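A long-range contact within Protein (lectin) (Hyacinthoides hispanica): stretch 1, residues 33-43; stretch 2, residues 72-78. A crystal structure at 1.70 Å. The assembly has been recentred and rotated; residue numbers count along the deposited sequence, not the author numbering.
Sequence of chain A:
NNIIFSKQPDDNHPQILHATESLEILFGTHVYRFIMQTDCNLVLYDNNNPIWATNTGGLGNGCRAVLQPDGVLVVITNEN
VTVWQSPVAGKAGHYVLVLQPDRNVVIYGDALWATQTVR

Stretch 1 33-43: RFIMQTDCNLV
Stretch 2 72-78: VLVVITN

Two stretches of one chain can pack without sharing a single hydrogen bond when apolar side chains of each turn toward the other. The contact between residues 33-43 and 72-78 of this lectin is a compact example. Stretch 1 is a hairpin: a strand at 33-36, a type I turn from Gln37 to Cys40, and a returning strand that starts at Leu42. Stretch 2 carries one strand, 73-76. From Cys40 to Leu42 the chain runs antiparallel to it, whereas 33-36 runs roughly parallel, Phe34 meeting Leu73 and Met36 meeting Val75. The backbones stay well apart, with CA of Leu42 7.8 Å from CA of Val75 and CA of Cys40 7.6 Å from CA of Thr77, so side chains fill the gap and bury 256 Å² in total.

Arg33, in a strand already under way, is extended (phi/psi -130/137) and lies out of reach. Phe34 (-119/106) begins the alternation expected of a strand: its CA-to-CB bond points toward stretch 2, and with chi1 t (-171°) and chi2 53° the ring offers its edge, CZ lying 4.3 Å from CD2 of Leu73. Ile35 (-124/138; chi1 and chi2 both t) is out of reach, but its backbone pins the hairpin, its N donating to O of Val43 at 2.8 Å and its O accepting from N of Val43 at 3.0 Å. Met36 (-88/102) points toward stretch 2 again; chi1 t, chi2 p and chi3 at -93° place CE 4.1 Å from CG1 of Val75.

The turn then reverses the chain. Gln37 (-81/161) receives the hydrogen bond from N of Cys40 to its O, 3.0 Å, and its own N donates to O of Asn41, also 3.0 Å. Thr38 (-61/-26) and Asp39 (-86/13) occupy the central positions. Asp39, chi1 p, braces the loop through OD1, which accepts from NE2 of Gln37 at 3.2 Å and from N of Asn41 at 3.1 Å.

Cys40 adopts a positive phi (78/6) and points toward stretch 2. Its SG, set by chi1 of -148° and covalently bonded to a group elsewhere in the structure, sits 4.0 Å from CG1 of Val75 and 4.4 Å from CG2 of Thr77, whose chi1 is p. Asn41 (-93/134) points away. Leu42 (-105/121) turns back toward stretch 2 with chi1 t and chi2 p, so that its CD2 touches two residues: CG2 of Val75 at 3.9 Å and CD2 of Leu73 at 4.1 Å. Val43 (-128/141; chi1 t) is again out of reach.

Stretch 2 answers with the same alternation. Leu73 (-88/133; t, p) and Val75 (-116/125; t) point toward the hairpin, whereas Val74 (-133/156; m) and Ile76 (-126/138; m, t) point away. Val75 gives up the largest area, 79 Å², because it meets Met36, Cys40 and Leu42 together. The principle is plain: hydrogen bonds shape the hairpin, and apolar packing joins it to its neighbour.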

# COMPACT_ATOMS: atom_id res chain seq x y z
N ARG A 33 5.73 -4.08 14.05
CA ARG A 33 6.47 -2.86 13.75
C ARG A 33 7.85 -3.07 14.27
O ARG A 33 8.10 -3.50 15.40
CB ARG A 33 5.89 -1.63 14.51
CG ARG A 33 4.58 -1.14 13.90
CD ARG A 33 4.15 0.12 14.79
NE ARG A 33 3.82 -0.43 16.13
CZ ARG A 33 3.96 0.17 17.32
NH1 ARG A 33 4.45 1.42 17.33
NH2 ARG A 33 3.65 -0.44 18.48
N PHE A 34 8.85 -2.67 13.47
CA PHE A 34 10.25 -2.80 13.93
C PHE A 34 10.70 -1.35 13.93
O PHE A 34 10.86 -0.71 12.89
CB PHE A 34 11.09 -3.52 12.86
CG PHE A 34 12.49 -3.92 13.23
CD1 PHE A 34 12.75 -4.69 14.39
CD2 PHE A 34 13.53 -3.52 12.42
CE1 PHE A 34 14.05 -5.05 14.62
CE2 PHE A 34 14.86 -3.87 12.70
CZ PHE A 34 15.10 -4.64 13.79
N ILE A 35 10.84 -0.73 15.15
CA ILE A 35 10.97 0.72 15.22
C ILE A 35 12.26 1.18 15.97
O ILE A 35 12.62 0.58 16.92
CB ILE A 35 9.73 1.30 15.94
CG1 ILE A 35 9.81 2.82 16.16
CG2 ILE A 35 9.40 0.51 17.22
CD1 ILE A 35 8.40 3.35 16.37
N MET A 36 12.84 2.21 15.34
CA MET A 36 14.01 2.86 16.00
C MET A 36 13.43 3.93 16.93
O MET A 36 12.98 4.94 16.39
CB MET A 36 14.94 3.41 14.92
CG MET A 36 16.19 4.18 15.45
SD MET A 36 17.47 3.11 16.09
CE MET A 36 17.03 3.05 17.86
N GLN A 37 13.37 3.64 18.21
CA GLN A 37 12.73 4.62 19.09
C GLN A 37 13.67 5.81 19.47
O GLN A 37 14.91 5.74 19.32
CB GLN A 37 12.36 3.93 20.43
CG GLN A 37 11.34 2.80 20.09
CD GLN A 37 10.76 2.14 21.30
OE1 GLN A 37 9.71 1.44 21.26
NE2 GLN A 37 11.38 2.23 22.50
N THR A 38 12.92 6.81 19.90
CA THR A 38 13.63 8.08 20.32
C THR A 38 14.58 7.83 21.48
O THR A 38 15.66 8.42 21.60
CB THR A 38 12.63 9.14 20.83
OG1 THR A 38 11.75 9.47 19.73
CG2 THR A 38 13.30 10.49 21.07
N ASP A 39 14.30 6.82 22.27
CA ASP A 39 15.20 6.45 23.39
C ASP A 39 16.33 5.55 23.12
O ASP A 39 17.15 5.05 23.92
CB ASP A 39 14.36 5.86 24.59
CG ASP A 39 13.87 4.45 24.38
OD1 ASP A 39 14.05 3.90 23.23
OD2 ASP A 39 13.31 3.71 25.23
N CYS A 40 16.62 5.35 21.76
CA CYS A 40 17.71 4.59 21.27
C CYS A 40 17.50 3.06 21.33
O CYS A 40 18.47 2.35 21.08
CB CYS A 40 19.07 4.90 21.92
SG CYS A 40 20.50 4.72 20.87
N ASN A 41 16.33 2.54 21.70
CA ASN A 41 16.09 1.12 21.71
C ASN A 41 15.45 0.75 20.30
O ASN A 41 14.59 1.52 19.92
CB ASN A 41 14.96 0.79 22.75
CG ASN A 41 15.18 -0.59 23.29
OD1 ASN A 41 14.38 -1.12 24.21
ND2 ASN A 41 16.10 -1.40 22.98
N LEU A 42 15.97 -0.29 19.74
CA LEU A 42 15.32 -0.72 18.41
C LEU A 42 14.52 -1.95 18.78
O LEU A 42 15.06 -2.92 19.34
CB LEU A 42 16.53 -1.07 17.53
CG LEU A 42 16.12 -1.78 16.16
CD1 LEU A 42 15.27 -0.89 15.30
CD2 LEU A 42 17.42 -2.17 15.51
N VAL A 43 13.21 -1.84 18.52
CA VAL A 43 12.26 -2.79 19.13
C VAL A 43 11.34 -3.43 18.08
O VAL A 43 10.86 -2.66 17.24
CB VAL A 43 11.32 -2.08 20.17
CG1 VAL A 43 10.49 -3.11 20.91
CG2 VAL A 43 12.29 -1.25 21.12
N VAL A 72 25.98 -6.53 8.75
CA VAL A 72 25.79 -6.29 10.23
C VAL A 72 24.86 -5.19 10.45
O VAL A 72 25.01 -4.04 9.87
CB VAL A 72 27.14 -5.95 10.87
CG1 VAL A 72 26.98 -5.50 12.33
CG2 VAL A 72 28.08 -7.12 10.65
N LEU A 73 23.80 -5.33 11.22
CA LEU A 73 22.91 -4.25 11.56
C LEU A 73 23.43 -3.53 12.80
O LEU A 73 23.91 -4.20 13.69
CB LEU A 73 21.55 -4.89 11.97
CG LEU A 73 20.47 -3.96 12.48
CD1 LEU A 73 20.02 -3.01 11.38
CD2 LEU A 73 19.27 -4.81 12.98
N VAL A 74 23.43 -2.17 12.70
CA VAL A 74 24.07 -1.48 13.90
C VAL A 74 23.10 -0.42 14.24
O VAL A 74 22.22 0.12 13.61
CB VAL A 74 25.38 -0.78 13.55
CG1 VAL A 74 26.41 -1.83 13.20
CG2 VAL A 74 25.19 0.16 12.36
N VAL A 75 23.14 0.02 15.58
CA VAL A 75 22.46 1.18 16.07
C VAL A 75 23.59 2.22 16.55
O VAL A 75 24.46 1.73 17.22
CB VAL A 75 21.62 0.79 17.32
CG1 VAL A 75 20.98 2.01 17.94
CG2 VAL A 75 20.54 -0.25 16.96
N ILE A 76 23.42 3.36 15.95
CA ILE A 76 24.54 4.33 16.11
C ILE A 76 23.94 5.61 16.64
O ILE A 76 22.87 6.06 16.29
CB ILE A 76 25.15 4.67 14.73
CG1 ILE A 76 25.71 3.44 14.05
CG2 ILE A 76 26.25 5.75 14.97
CD1 ILE A 76 26.17 3.73 12.60
N THR A 77 24.62 6.28 17.64
CA THR A 77 24.00 7.51 18.15
C THR A 77 24.32 8.77 17.35
O THR A 77 25.14 8.66 16.47
CB THR A 77 24.55 7.76 19.61
OG1 THR A 77 25.94 8.14 19.47
CG2 THR A 77 24.48 6.49 20.43
N ASN A 78 23.79 9.89 17.77
CA ASN A 78 24.10 11.14 17.02
C ASN A 78 25.49 11.63 17.33
O ASN A 78 25.89 12.62 16.68
CB ASN A 78 23.11 12.27 17.27
CG ASN A 78 22.95 12.71 18.74
OD1 ASN A 78 21.96 13.39 19.06
ND2 ASN A 78 23.84 12.30 19.59